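PDB 6RBN: Afp3 from Serratia entomophila, which probably forms, as a phage-type tail sheath protein, part of the contractile helical sheath around the tube of the anti-feeding prophage. Local coordinates for residues A24-F32 with S271-D282; V198-Y207 with R336-I347. One frame throughout, in Å; residues are numbered along the deposited sequence.

Interaction 1. Residues A24-F32 with S271-D282; sequences ASATAVPLF and SALIAGVYGKTD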
ATOM      1  N   ALA D  24      54.587  15.747  12.263  1.00 94.73           N
ATOM      2  CA  ALA D  24      53.968  16.431  11.136  1.00 94.73           C
ATOM      3  C   ALA D  24      53.145  17.593  11.667  1.00 94.73           C
ATOM      4  O   ALA D  24      52.305  17.409  12.554  1.00 94.73           O
ATOM      5  CB  ALA D  24      53.094  15.477  10.323  1.00 94.73           C
ATOM      6  N   SER D  25      53.391  18.785  11.131  1.00 95.00           N
ATOM      7  CA  SER D  25      52.635  19.965  11.516  1.00 95.00           C
ATOM      8  C   SER D  25      52.582  20.918  10.333  1.00 95.00           C
ATOM      9  O   SER D  25      53.460  20.903   9.469  1.00 95.00           O
ATOM     10  CB  SER D  25      53.249  20.660  12.734  1.00 95.00           C
ATOM     11  OG  SER D  25      54.522  21.194  12.422  1.00 95.00           O
ATOM     12  N   ALA D  26      51.541  21.746  10.307  1.00 90.98           N
ATOM     13  CA  ALA D  26      51.353  22.708   9.236  1.00 90.98           C
ATOM     14  C   ALA D  26      51.348  24.150   9.710  1.00 90.98           C
ATOM     15  O   ALA D  26      51.315  25.058   8.870  1.00 90.98           O
ATOM     16  CB  ALA D  26      50.042  22.427   8.487  1.00 90.98           C
ATOM     17  N   THR D  27      51.380  24.394  11.017  1.00 87.24           N
ATOM     18  CA  THR D  27      51.324  25.742  11.553  1.00 87.24           C
ATOM     19  C   THR D  27      52.654  26.228  12.107  1.00 87.24           C
ATOM     20  O   THR D  27      52.773  27.414  12.427  1.00 87.24           O
ATOM     21  CB  THR D  27      50.265  25.826  12.657  1.00 87.24           C
ATOM     22  OG1 THR D  27      50.611  24.929  13.716  1.00 87.24           O
ATOM     23  CG2 THR D  27      48.903  25.445  12.112  1.00 87.24           C
ATOM     24  N   ALA D  28      53.650  25.352  12.229  1.00 84.69           N
ATOM     25  CA  ALA D  28      54.967  25.727  12.745  1.00 84.69           C
ATOM     26  C   ALA D  28      56.010  25.132  11.805  1.00 84.69           C
ATOM     27  O   ALA D  28      56.470  24.006  12.006  1.00 84.69           O
ATOM     28  CB  ALA D  28      55.156  25.250  14.175  1.00 84.69           C
ATOM     29  N   VAL D  29      56.369  25.887  10.776  1.00 81.57           N
ATOM     30  CA  VAL D  29      57.414  25.512   9.835  1.00 81.57           C
ATOM     31  C   VAL D  29      58.474  26.606   9.853  1.00 81.57           C
ATOM     32  O   VAL D  29      58.290  27.675   9.267  1.00 81.57           O
ATOM     33  CB  VAL D  29      56.854  25.301   8.416  1.00 81.57           C
ATOM     34  CG1 VAL D  29      57.960  24.913   7.462  1.00 81.57           C
ATOM     35  CG2 VAL D  29      55.760  24.250   8.412  1.00 81.57           C
ATOM     36  N   PRO D  30      59.596  26.385  10.529  1.00 78.69           N
ATOM     37  CA  PRO D  30      60.579  27.448  10.731  1.00 78.69           C
ATOM     38  C   PRO D  30      61.643  27.511   9.637  1.00 78.69           C
ATOM     39  O   PRO D  30      61.755  26.633   8.784  1.00 78.69           O
ATOM     40  CB  PRO D  30      61.213  27.063  12.073  1.00 78.69           C
ATOM     41  CG  PRO D  30      61.102  25.597  12.103  1.00 78.69           C
ATOM     42  CD  PRO D  30      59.836  25.238  11.418  1.00 78.69           C
ATOM     43  N   LEU D  31      62.435  28.587   9.692  1.00 80.12           N
ATOM     44  CA  LEU D  31      63.545  28.829   8.765  1.00 80.12           C
ATOM     45  C   LEU D  31      64.790  29.172   9.583  1.00 80.12           C
ATOM     46  O   LEU D  31      65.066  30.340   9.867  1.00 80.12           O
ATOM     47  CB  LEU D  31      63.206  29.936   7.776  1.00 80.12           C
ATOM     48  CG  LEU D  31      64.302  30.295   6.764  1.00 80.12           C
ATOM     49  CD1 LEU D  31      64.608  29.155   5.835  1.00 80.12           C
ATOM     50  CD2 LEU D  31      63.939  31.532   6.004  1.00 80.12           C
ATOM     51  N   PHE D  32      65.565  28.160   9.944  1.00 80.38           N
ATOM     52  CA  PHE D  32      66.723  28.384  10.796  1.00 80.38           C
ATOM     53  C   PHE D  32      67.860  28.985   9.980  1.00 80.38           C
ATOM     54  O   PHE D  32      68.398  28.337   9.078  1.00 80.38           O
ATOM     55  CB  PHE D  32      67.159  27.083  11.455  1.00 80.38           C
ATOM     56  CG  PHE D  32      66.125  26.494  12.355  1.00 80.38           C
ATOM     57  CD1 PHE D  32      65.857  27.063  13.583  1.00 80.38           C
ATOM     58  CD2 PHE D  32      65.433  25.363  11.983  1.00 80.38           C
ATOM     59  CE1 PHE D  32      64.907  26.529  14.414  1.00 80.38           C
ATOM     60  CE2 PHE D  32      64.491  24.821  12.817  1.00 80.38           C
ATOM     61  CZ  PHE D  32      64.225  25.409  14.030  1.00 80.38           C
ATOM     62  N   SER D 271      65.914  29.576  20.635  1.00 79.64           N
ATOM     63  CA  SER D 271      64.922  29.656  19.563  1.00 79.64           C
ATOM     64  C   SER D 271      64.781  28.354  18.788  1.00 79.64           C
ATOM     65  O   SER D 271      63.719  28.097  18.214  1.00 79.64           O
ATOM     66  CB  SER D 271      65.266  30.786  18.604  1.00 79.64           C
ATOM     67  OG  SER D 271      65.077  32.038  19.220  1.00 79.64           O
ATOM     68  N   ALA D 272      65.827  27.529  18.747  1.00 79.50           N
ATOM     69  CA  ALA D 272      65.718  26.243  18.067  1.00 79.50           C
ATOM     70  C   ALA D 272      64.862  25.272  18.867  1.00 79.50           C
ATOM     71  O   ALA D 272      64.252  24.355  18.306  1.00 79.50           O
ATOM     72  CB  ALA D 272      67.106  25.660  17.822  1.00 79.50           C
ATOM     73  N   LEU D 273      64.809  25.453  20.186  1.00 76.60           N
ATOM     74  CA  LEU D 273      64.003  24.570  21.020  1.00 76.60           C
ATOM     75  C   LEU D 273      62.558  25.041  21.084  1.00 76.60           C
ATOM     76  O   LEU D 273      61.635  24.224  21.117  1.00 76.60           O
ATOM     77  CB  LEU D 273      64.595  24.480  22.427  1.00 76.60           C
ATOM     78  CG  LEU D 273      65.814  23.596  22.705  1.00 76.60           C
ATOM     79  CD1 LEU D 273      67.115  24.229  22.244  1.00 76.60           C
ATOM     80  CD2 LEU D 273      65.876  23.262  24.180  1.00 76.60           C
ATOM     81  N   ILE D 274      62.345  26.359  21.117  1.00 74.78           N
ATOM     82  CA  ILE D 274      60.990  26.896  21.213  1.00 74.78           C
ATOM     83  C   ILE D 274      60.247  26.707  19.894  1.00 74.78           C
ATOM     84  O   ILE D 274      59.027  26.509  19.869  1.00 74.78           O
ATOM     85  CB  ILE D 274      61.037  28.371  21.659  1.00 74.78           C
ATOM     86  CG1 ILE D 274      61.748  28.489  23.004  1.00 74.78           C
ATOM     87  CG2 ILE D 274      59.655  28.951  21.825  1.00 74.78           C
ATOM     88  CD1 ILE D 274      61.093  27.716  24.117  1.00 74.78           C
ATOM     89  N   ALA D 275      60.980  26.714  18.777  1.00 75.67           N
ATOM     90  CA  ALA D 275      60.373  26.374  17.493  1.00 75.67           C
ATOM     91  C   ALA D 275      59.951  24.911  17.456  1.00 75.67           C
ATOM     92  O   ALA D 275      59.022  24.545  16.729  1.00 75.67           O
ATOM     93  CB  ALA D 275      61.341  26.681  16.354  1.00 75.67           C
ATOM     94  N   GLY D 276      60.625  24.063  18.232  1.00 76.70           N
ATOM     95  CA  GLY D 276      60.179  22.691  18.373  1.00 76.70           C
ATOM     96  C   GLY D 276      58.908  22.569  19.191  1.00 76.70           C
ATOM     97  O   GLY D 276      58.004  21.814  18.833  1.00 76.70           O
ATOM     98  N   VAL D 277      58.813  23.320  20.293  1.00 74.38           N
ATOM     99  CA  VAL D 277      57.682  23.125  21.196  1.00 74.38           C
ATOM    100  C   VAL D 277      56.435  23.825  20.680  1.00 74.38           C
ATOM    101  O   VAL D 277      55.341  23.620  21.215  1.00 74.38           O
ATOM    102  CB  VAL D 277      58.021  23.590  22.626  1.00 74.38           C
ATOM    103  CG1 VAL D 277      59.299  22.938  23.110  1.00 74.38           C
ATOM    104  CG2 VAL D 277      58.074  25.097  22.715  1.00 74.38           C
ATOM    105  N   TYR D 278      56.567  24.675  19.659  1.00 75.62           N
ATOM    106  CA  TYR D 278      55.370  25.175  18.991  1.00 75.62           C
ATOM    107  C   TYR D 278      54.713  24.071  18.178  1.00 75.62           C
ATOM    108  O   TYR D 278      53.488  23.936  18.174  1.00 75.62           O
ATOM    109  CB  TYR D 278      55.677  26.368  18.088  1.00 75.62           C
ATOM    110  CG  TYR D 278      55.926  27.685  18.783  1.00 75.62           C
ATOM    111  CD1 TYR D 278      55.906  27.794  20.164  1.00 75.62           C
ATOM    112  CD2 TYR D 278      56.080  28.845  18.044  1.00 75.62           C
ATOM    113  CE1 TYR D 278      56.122  29.008  20.783  1.00 75.62           C
ATOM    114  CE2 TYR D 278      56.273  30.059  18.654  1.00 75.62           C
ATOM    115  CZ  TYR D 278      56.290  30.136  20.022  1.00 75.62           C
ATOM    116  OH  TYR D 278      56.486  31.346  20.636  1.00 75.62           O
ATOM    117  N   GLY D 279      55.518  23.275  17.474  1.00 78.94           N
ATOM    118  CA  GLY D 279      54.962  22.189  16.686  1.00 78.94           C
ATOM    119  C   GLY D 279      54.407  21.070  17.543  1.00 78.94           C
ATOM    120  O   GLY D 279      53.478  20.368  17.138  1.00 78.94           O
ATOM    121  N   LYS D 280      54.970  20.884  18.736  1.00 78.80           N
ATOM    122  CA  LYS D 280      54.436  19.892  19.660  1.00 78.80           C
ATOM    123  C   LYS D 280      53.110  20.350  20.250  1.00 78.80           C
ATOM    124  O   LYS D 280      52.182  19.552  20.405  1.00 78.80           O
ATOM    125  CB  LYS D 280      55.448  19.615  20.768  1.00 78.80           C
ATOM    126  CG  LYS D 280      55.038  18.519  21.721  1.00 78.80           C
ATOM    127  CD  LYS D 280      56.010  18.403  22.873  1.00 78.80           C
ATOM    128  CE  LYS D 280      57.300  17.751  22.440  1.00 78.80           C
ATOM    129  NZ  LYS D 280      58.203  17.537  23.599  1.00 78.80           N
ATOM    130  N   THR D 281      53.005  21.639  20.581  1.00 78.89           N
ATOM    131  CA  THR D 281      51.795  22.156  21.213  1.00 78.89           C
ATOM    132  C   THR D 281      50.651  22.250  20.212  1.00 78.89           C
ATOM    133  O   THR D 281      49.501  21.929  20.532  1.00 78.89           O
ATOM    134  CB  THR D 281      52.085  23.521  21.838  1.00 78.89           C
ATOM    135  OG1 THR D 281      53.161  23.390  22.772  1.00 78.89           O
ATOM    136  CG2 THR D 281      50.875  24.063  22.571  1.00 78.89           C
ATOM    137  N   ASP D 282      50.954  22.674  18.982  1.00 80.72           N
ATOM    138  CA  ASP D 282      49.911  22.839  17.975  1.00 80.72           C
ATOM    139  C   ASP D 282      49.371  21.494  17.509  1.00 80.72           C
ATOM    140  O   ASP D 282      48.189  21.377  17.165  1.00 80.72           O
ATOM    141  CB  ASP D 282      50.446  23.635  16.787  1.00 80.72           C
ATOM    142  CG  ASP D 282      50.835  25.045  17.163  1.00 80.72           C
ATOM    143  OD1 ASP D 282      50.296  25.567  18.156  1.00 80.72           O
ATOM    144  OD2 ASP D 282      51.687  25.635  16.468  1.00 80.72           O
TER
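F32, P30, A28 and T27 lie along one side of the helix 271-284, which belongs to the subtilisin-like part of this phage-type tail sheath protein. They belong to a loop that becomes the edge strand 31-34 of a small mixed sheet, and the helix meets them with a row of mainly short residues: A272, A275, G279 and D282. At the strand end two ring atoms of F32 do the touching. CZ of F32 is 3.9 Å from CB of A275, and CE1 of F32 is 3.8 Å from CA of A272, while the carbonyl oxygen of S271 lies at the ring edge. CB of P30 lies over one face of that ring, off toward its rim, and also reaches CB of A275. Farther along, the methyl of A28 settles beside the backbone of G279, its CB 3.9 Å from G279 N, and touches CB of Y278. With chi1 at 61°, T27 OG1 sits between its backbone N and carbonyl carbon and donates a 3.0 Å hydrogen bond to D282 OD2, which it meets from above the carboxylate plane, about 45° out of it.

Around this shell, Y118 packs edge-to-face with F32, whose backbone bonds to Y127 and Y129 hold it in the sheet. S271 OG is hydrogen-bonded to D188. R351 NH2 forms a salt bridge with the same D282 OD2 that accepts from T27.

Interaction 2. Residues V198-Y207 with R336-I347; sequences VGGSAQVAVY and RTQKDDDDWRYI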
ATOM      1  N   VAL D 198      63.471  44.659  16.341  1.00 90.53           N
ATOM      2  CA  VAL D 198      62.040  44.402  16.351  1.00 90.53           C
ATOM      3  C   VAL D 198      61.462  44.840  17.696  1.00 90.53           C
ATOM      4  O   VAL D 198      61.407  44.071  18.662  1.00 90.53           O
ATOM      5  CB  VAL D 198      61.764  42.924  16.019  1.00 90.53           C
ATOM      6  CG1 VAL D 198      61.854  42.717  14.523  1.00 90.53           C
ATOM      7  CG2 VAL D 198      62.817  42.021  16.663  1.00 90.53           C
ATOM      8  N   GLY D 199      61.017  46.095  17.759  1.00 89.95           N
ATOM      9  CA  GLY D 199      60.715  46.689  19.051  1.00 89.95           C
ATOM     10  C   GLY D 199      59.368  46.268  19.605  1.00 89.95           C
ATOM     11  O   GLY D 199      59.292  45.588  20.629  1.00 89.95           O
ATOM     12  N   GLY D 200      58.289  46.660  18.934  1.00 84.70           N
ATOM     13  CA  GLY D 200      56.970  46.454  19.490  1.00 84.70           C
ATOM     14  C   GLY D 200      55.960  45.894  18.518  1.00 84.70           C
ATOM     15  O   GLY D 200      54.767  46.194  18.616  1.00 84.70           O
ATOM     16  N   SER D 201      56.417  45.090  17.566  1.00 83.25           N
ATOM     17  CA  SER D 201      55.502  44.457  16.633  1.00 83.25           C
ATOM     18  C   SER D 201      54.913  43.198  17.249  1.00 83.25           C
ATOM     19  O   SER D 201      55.559  42.506  18.037  1.00 83.25           O
ATOM     20  CB  SER D 201      56.214  44.111  15.327  1.00 83.25           C
ATOM     21  OG  SER D 201      57.193  43.114  15.542  1.00 83.25           O
ATOM     22  N   ALA D 202      53.683  42.885  16.860  1.00 79.30           N
ATOM     23  CA  ALA D 202      52.979  41.740  17.418  1.00 79.30           C
ATOM     24  C   ALA D 202      53.430  40.409  16.836  1.00 79.30           C
ATOM     25  O   ALA D 202      52.904  39.372  17.238  1.00 79.30           O
ATOM     26  CB  ALA D 202      51.472  41.896  17.210  1.00 79.30           C
ATOM     27  N   GLN D 203      54.389  40.408  15.917  1.00 78.01           N
ATOM     28  CA  GLN D 203      54.844  39.195  15.259  1.00 78.01           C
ATOM     29  C   GLN D 203      56.106  38.623  15.888  1.00 78.01           C
ATOM     30  O   GLN D 203      56.727  37.736  15.302  1.00 78.01           O
ATOM     31  CB  GLN D 203      55.104  39.474  13.779  1.00 78.01           C
ATOM     32  CG  GLN D 203      53.917  39.998  12.998  1.00 78.01           C
ATOM     33  CD  GLN D 203      52.759  39.033  12.961  1.00 78.01           C
ATOM     34  OE1 GLN D 203      51.701  39.302  13.519  1.00 78.01           O
ATOM     35  NE2 GLN D 203      52.955  37.898  12.310  1.00 78.01           N
ATOM     36  N   VAL D 204      56.514  39.121  17.054  1.00 77.90           N
ATOM     37  CA  VAL D 204      57.814  38.804  17.635  1.00 77.90           C
ATOM     38  C   VAL D 204      57.612  38.285  19.051  1.00 77.90           C
ATOM     39  O   VAL D 204      56.880  38.890  19.840  1.00 77.90           O
ATOM     40  CB  VAL D 204      58.747  40.034  17.631  1.00 77.90           C
ATOM     41  CG1 VAL D 204      60.050  39.746  18.349  1.00 77.90           C
ATOM     42  CG2 VAL D 204      59.042  40.451  16.218  1.00 77.90           C
ATOM     43  N   ALA D 205      58.250  37.159  19.364  1.00 75.91           N
ATOM     44  CA  ALA D 205      58.301  36.613  20.714  1.00 75.91           C
ATOM     45  C   ALA D 205      59.758  36.417  21.102  1.00 75.91           C
ATOM     46  O   ALA D 205      60.465  35.619  20.481  1.00 75.91           O
ATOM     47  CB  ALA D 205      57.542  35.290  20.798  1.00 75.91           C
ATOM     48  N   VAL D 206      60.199  37.137  22.123  1.00 77.67           N
ATOM     49  CA  VAL D 206      61.575  37.084  22.606  1.00 77.67           C
ATOM     50  C   VAL D 206      61.647  36.020  23.695  1.00 77.67           C
ATOM     51  O   VAL D 206      60.662  35.774  24.390  1.00 77.67           O
ATOM     52  CB  VAL D 206      62.004  38.482  23.102  1.00 77.67           C
ATOM     53  CG1 VAL D 206      63.456  38.531  23.543  1.00 77.67           C
ATOM     54  CG2 VAL D 206      61.737  39.522  22.030  1.00 77.67           C
ATOM     55  N   TYR D 207      62.786  35.332  23.808  1.00 75.72           N
ATOM     56  CA  TYR D 207      62.998  34.308  24.833  1.00 75.72           C
ATOM     57  C   TYR D 207      64.392  34.501  25.414  1.00 75.72           C
ATOM     58  O   TYR D 207      65.387  34.337  24.703  1.00 75.72           O
ATOM     59  CB  TYR D 207      62.828  32.905  24.254  1.00 75.72           C
ATOM     60  CG  TYR D 207      61.398  32.585  23.899  1.00 75.72           C
ATOM     61  CD1 TYR D 207      60.521  32.080  24.850  1.00 75.72           C
ATOM     62  CD2 TYR D 207      60.908  32.825  22.624  1.00 75.72           C
ATOM     63  CE1 TYR D 207      59.211  31.798  24.531  1.00 75.72           C
ATOM     64  CE2 TYR D 207      59.597  32.553  22.301  1.00 75.72           C
ATOM     65  CZ  TYR D 207      58.753  32.042  23.259  1.00 75.72           C
ATOM     66  OH  TYR D 207      57.448  31.764  22.938  1.00 75.72           O
ATOM     67  N   ARG D 336      53.794  35.990  25.952  1.00 74.36           N
ATOM     68  CA  ARG D 336      53.502  37.331  25.470  1.00 74.36           C
ATOM     69  C   ARG D 336      54.332  37.685  24.244  1.00 74.36           C
ATOM     70  O   ARG D 336      55.436  37.177  24.046  1.00 74.36           O
ATOM     71  CB  ARG D 336      53.741  38.386  26.549  1.00 74.36           C
ATOM     72  CG  ARG D 336      52.619  38.530  27.548  1.00 74.36           C
ATOM     73  CD  ARG D 336      52.914  39.677  28.488  1.00 74.36           C
ATOM     74  NE  ARG D 336      51.761  40.051  29.299  1.00 74.36           N
ATOM     75  CZ  ARG D 336      51.474  39.525  30.480  1.00 74.36           C
ATOM     76  NH1 ARG D 336      52.255  38.587  30.981  1.00 74.36           N
ATOM     77  NH2 ARG D 336      50.404  39.923  31.151  1.00 74.36           N
ATOM     78  N   THR D 337      53.772  38.574  23.426  1.00 77.90           N
ATOM     79  CA  THR D 337      54.454  39.156  22.283  1.00 77.90           C
ATOM     80  C   THR D 337      55.022  40.521  22.657  1.00 77.90           C
ATOM     81  O   THR D 337      54.888  40.992  23.787  1.00 77.90           O
ATOM     82  CB  THR D 337      53.500  39.283  21.094  1.00 77.90           C
ATOM     83  OG1 THR D 337      52.414  40.146  21.441  1.00 77.90           O
ATOM     84  CG2 THR D 337      52.949  37.933  20.698  1.00 77.90           C
ATOM     85  N   GLN D 338      55.663  41.173  21.688  1.00 83.35           N
ATOM     86  CA  GLN D 338      56.212  42.504  21.902  1.00 83.35           C
ATOM     87  C   GLN D 338      55.152  43.594  21.934  1.00 83.35           C
ATOM     88  O   GLN D 338      55.429  44.690  22.429  1.00 83.35           O
ATOM     89  CB  GLN D 338      57.231  42.829  20.813  1.00 83.35           C
ATOM     90  CG  GLN D 338      58.523  42.079  20.936  1.00 83.35           C
ATOM     91  CD  GLN D 338      59.287  42.497  22.159  1.00 83.35           C
ATOM     92  OE1 GLN D 338      59.419  41.740  23.105  1.00 83.35           O
ATOM     93  NE2 GLN D 338      59.774  43.725  22.156  1.00 83.35           N
ATOM     94  N   LYS D 339      53.958  43.324  21.420  1.00 86.33           N
ATOM     95  CA  LYS D 339      52.914  44.337  21.377  1.00 86.33           C
ATOM     96  C   LYS D 339      52.243  44.455  22.737  1.00 86.33           C
ATOM     97  O   LYS D 339      51.826  43.453  23.323  1.00 86.33           O
ATOM     98  CB  LYS D 339      51.890  43.981  20.304  1.00 86.33           C
ATOM     99  CG  LYS D 339      50.832  45.029  20.074  1.00 86.33           C
ATOM    100  CD  LYS D 339      51.412  46.239  19.377  1.00 86.33           C
ATOM    101  CE  LYS D 339      50.333  47.246  19.036  1.00 86.33           C
ATOM    102  NZ  LYS D 339      50.904  48.461  18.398  1.00 86.33           N
ATOM    103  N   ASP D 340      52.134  45.681  23.242  1.00 92.61           N
ATOM    104  CA  ASP D 340      51.542  45.938  24.547  1.00 92.61           C
ATOM    105  C   ASP D 340      50.048  46.235  24.446  1.00 92.61           C
ATOM    106  O   ASP D 340      49.425  46.630  25.436  1.00 92.61           O
ATOM    107  CB  ASP D 340      52.278  47.096  25.228  1.00 92.61           C
ATOM    108  CG  ASP D 340      52.153  47.073  26.744  1.00 92.61           C
ATOM    109  OD1 ASP D 340      51.542  46.130  27.286  1.00 92.61           O
ATOM    110  OD2 ASP D 340      52.667  48.007  27.395  1.00 92.61           O
ATOM    111  N   ASP D 341      49.462  46.059  23.266  1.00 93.83           N
ATOM    112  CA  ASP D 341      48.040  46.297  23.080  1.00 93.83           C
ATOM    113  C   ASP D 341      47.233  45.203  23.770  1.00 93.83           C
ATOM    114  O   ASP D 341      47.725  44.102  24.021  1.00 93.83           O
ATOM    115  CB  ASP D 341      47.709  46.346  21.587  1.00 93.83           C
ATOM    116  CG  ASP D 341      46.354  46.970  21.295  1.00 93.83           C
ATOM    117  OD1 ASP D 341      45.656  47.382  22.244  1.00 93.83           O
ATOM    118  OD2 ASP D 341      45.985  47.048  20.105  1.00 93.83           O
ATOM    119  N   ASP D 342      45.980  45.526  24.090  1.00 94.60           N
ATOM    120  CA  ASP D 342      45.101  44.551  24.725  1.00 94.60           C
ATOM    121  C   ASP D 342      44.685  43.468  23.734  1.00 94.60           C
ATOM    122  O   ASP D 342      44.355  42.346  24.128  1.00 94.60           O
ATOM    123  CB  ASP D 342      43.879  45.271  25.294  1.00 94.60           C
ATOM    124  CG  ASP D 342      43.141  44.456  26.338  1.00 94.60           C
ATOM    125  OD1 ASP D 342      43.587  43.342  26.679  1.00 94.60           O
ATOM    126  OD2 ASP D 342      42.099  44.937  26.829  1.00 94.60           O
ATOM    127  N   ASP D 343      44.703  43.785  22.439  1.00 90.56           N
ATOM    128  CA  ASP D 343      44.294  42.806  21.439  1.00 90.56           C
ATOM    129  C   ASP D 343      45.371  41.757  21.203  1.00 90.56           C
ATOM    130  O   ASP D 343      45.099  40.556  21.286  1.00 90.56           O
ATOM    131  CB  ASP D 343      43.947  43.508  20.126  1.00 90.56           C
ATOM    132  CG  ASP D 343      42.672  44.316  20.218  1.00 90.56           C
ATOM    133  OD1 ASP D 343      41.783  43.942  21.010  1.00 90.56           O
ATOM    134  OD2 ASP D 343      42.555  45.326  19.495  1.00 90.56           O
ATOM    135  N   TRP D 344      46.596  42.184  20.913  1.00 81.89           N
ATOM    136  CA  TRP D 344      47.643  41.285  20.446  1.00 81.89           C
ATOM    137  C   TRP D 344      48.718  41.073  21.506  1.00 81.89           C
ATOM    138  O   TRP D 344      49.908  40.999  21.202  1.00 81.89           O
ATOM    139  CB  TRP D 344      48.265  41.815  19.159  1.00 81.89           C
ATOM    140  CG  TRP D 344      47.248  42.070  18.102  1.00 81.89           C
ATOM    141  CD1 TRP D 344      46.808  43.282  17.673  1.00 81.89           C
ATOM    142  CD2 TRP D 344      46.485  41.091  17.389  1.00 81.89           C
ATOM    143  NE1 TRP D 344      45.848  43.123  16.709  1.00 81.89           N
ATOM    144  CE2 TRP D 344      45.627  41.785  16.517  1.00 81.89           C
ATOM    145  CE3 TRP D 344      46.453  39.695  17.390  1.00 81.89           C
ATOM    146  CZ2 TRP D 344      44.751  41.137  15.659  1.00 81.89           C
ATOM    147  CZ3 TRP D 344      45.582  39.053  16.534  1.00 81.89           C
ATOM    148  CH2 TRP D 344      44.746  39.772  15.682  1.00 81.89           C
ATOM    149  N   ARG D 345      48.298  40.967  22.767  1.00 81.59           N
ATOM    150  CA  ARG D 345      49.244  40.814  23.864  1.00 81.59           C
ATOM    151  C   ARG D 345      49.843  39.417  23.910  1.00 81.59           C
ATOM    152  O   ARG D 345      51.037  39.260  24.186  1.00 81.59           O
ATOM    153  CB  ARG D 345      48.552  41.131  25.188  1.00 81.59           C
ATOM    154  CG  ARG D 345      49.475  41.168  26.383  1.00 81.59           C
ATOM    155  CD  ARG D 345      48.710  41.490  27.651  1.00 81.59           C
ATOM    156  NE  ARG D 345      48.114  42.822  27.610  1.00 81.59           N
ATOM    157  CZ  ARG D 345      48.757  43.940  27.929  1.00 81.59           C
ATOM    158  NH1 ARG D 345      50.024  43.894  28.314  1.00 81.59           N
ATOM    159  NH2 ARG D 345      48.134  45.107  27.862  1.00 81.59           N
ATOM    160  N   TYR D 346      49.043  38.394  23.635  1.00 74.72           N
ATOM    161  CA  TYR D 346      49.442  37.015  23.862  1.00 74.72           C
ATOM    162  C   TYR D 346      49.851  36.331  22.566  1.00 74.72           C
ATOM    163  O   TYR D 346      49.359  36.668  21.487  1.00 74.72           O
ATOM    164  CB  TYR D 346      48.316  36.229  24.527  1.00 74.72           C
ATOM    165  CG  TYR D 346      48.004  36.706  25.921  1.00 74.72           C
ATOM    166  CD1 TYR D 346      48.814  36.350  26.989  1.00 74.72           C
ATOM    167  CD2 TYR D 346      46.899  37.503  26.171  1.00 74.72           C
ATOM    168  CE1 TYR D 346      48.535  36.782  28.265  1.00 74.72           C
ATOM    169  CE2 TYR D 346      46.611  37.939  27.445  1.00 74.72           C
ATOM    170  CZ  TYR D 346      47.433  37.575  28.487  1.00 74.72           C
ATOM    171  OH  TYR D 346      47.148  38.008  29.760  1.00 74.72           O
ATOM    172  N   ILE D 347      50.774  35.377  22.695  1.00 72.08           N
ATOM    173  CA  ILE D 347      51.135  34.527  21.554  1.00 72.08           C
ATOM    174  C   ILE D 347      49.978  33.696  21.011  1.00 72.08           C
ATOM    175  O   ILE D 347      49.789  33.693  19.783  1.00 72.08           O
ATOM    176  CB  ILE D 347      52.373  33.686  21.897  1.00 72.08           C
ATOM    177  CG1 ILE D 347      53.557  34.588  22.223  1.00 72.08           C
ATOM    178  CG2 ILE D 347      52.753  32.772  20.752  1.00 72.08           C
ATOM    179  CD1 ILE D 347      54.723  33.847  22.804  1.00 72.08           C
TER
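Two hydrogen bonds, both donated by Q338, join the loop 336-347 to the segment 198-207. The backbone N of Q338 donates a hydrogen bond to V204 O at 3.2 Å. Through its backbone, the strand 204-207 is bonded on its other edge to 185-188, in a two-stranded parallel sheet, so the loop adds a single local link to the remaining edge. In the Q338 side chain, the bend at chi2 (-67°) brings NE2 to G199 O, just before the turn; the modelled length of 2.5 Å is doubtful for a 2.80 Å map.

Van der Waals contacts fill in around these bonds. The methylenes of Q338 cross V204, with CG of Q338 3.8 Å from V204 CG1, and they also pass by the carbonyls of G199 and S201. CG2 of V206 lies next to Q338 OE1. A202, in the type I turn S201-V204, sets its CB 3.8 Å from both K339 CB and W344 CB. T337 turns its CB and CG2 toward the carbonyl oxygens of A202 and V204. Deeper in, I347 begins the helix 347-364 and extends CD1 to within 3.7 Å of A205 CB and close to the hydroxyl of Y207, whose hydrogen-bond partner is Y278.

The indole of W344 leads away from the turn to a cation-pi contact with R350 and an edge-to-face contact with F353, and also packs on E14 and Q350 of neighbouring Afp2 subunits. R336 is held by a salt bridge to E439.

No salt bridge crosses between the segments: the polar link rests on Q338, through its backbone N and, less certainly, through its amide, with I347 packed against A205 and Y207 at the buried end.

In the fold
The segments alternate along the chain, in the order 24-32, 198-207, 271-282, 336-347, so the two contacts interlock. Their centres are about 18 Å apart, that of interaction 1 about 5 Å from the centre of the chain and that of interaction 2 about 13 Å. The helix 271-284 separates them: one side receives 24-32, while Y278 and I274 reach the strand 204-207. Y278 OH probably hydrogen-bonds to Y207 OH and touches I347 and A205, and I274 packs on the Y207 ring. The helix 347-364 also serves both, with R351 bonded to D282 and R350 beside W344. No other chain touches interaction 1, which lies inside the subunit, whereas interaction 2 reaches from the interior to an interface with Afp2.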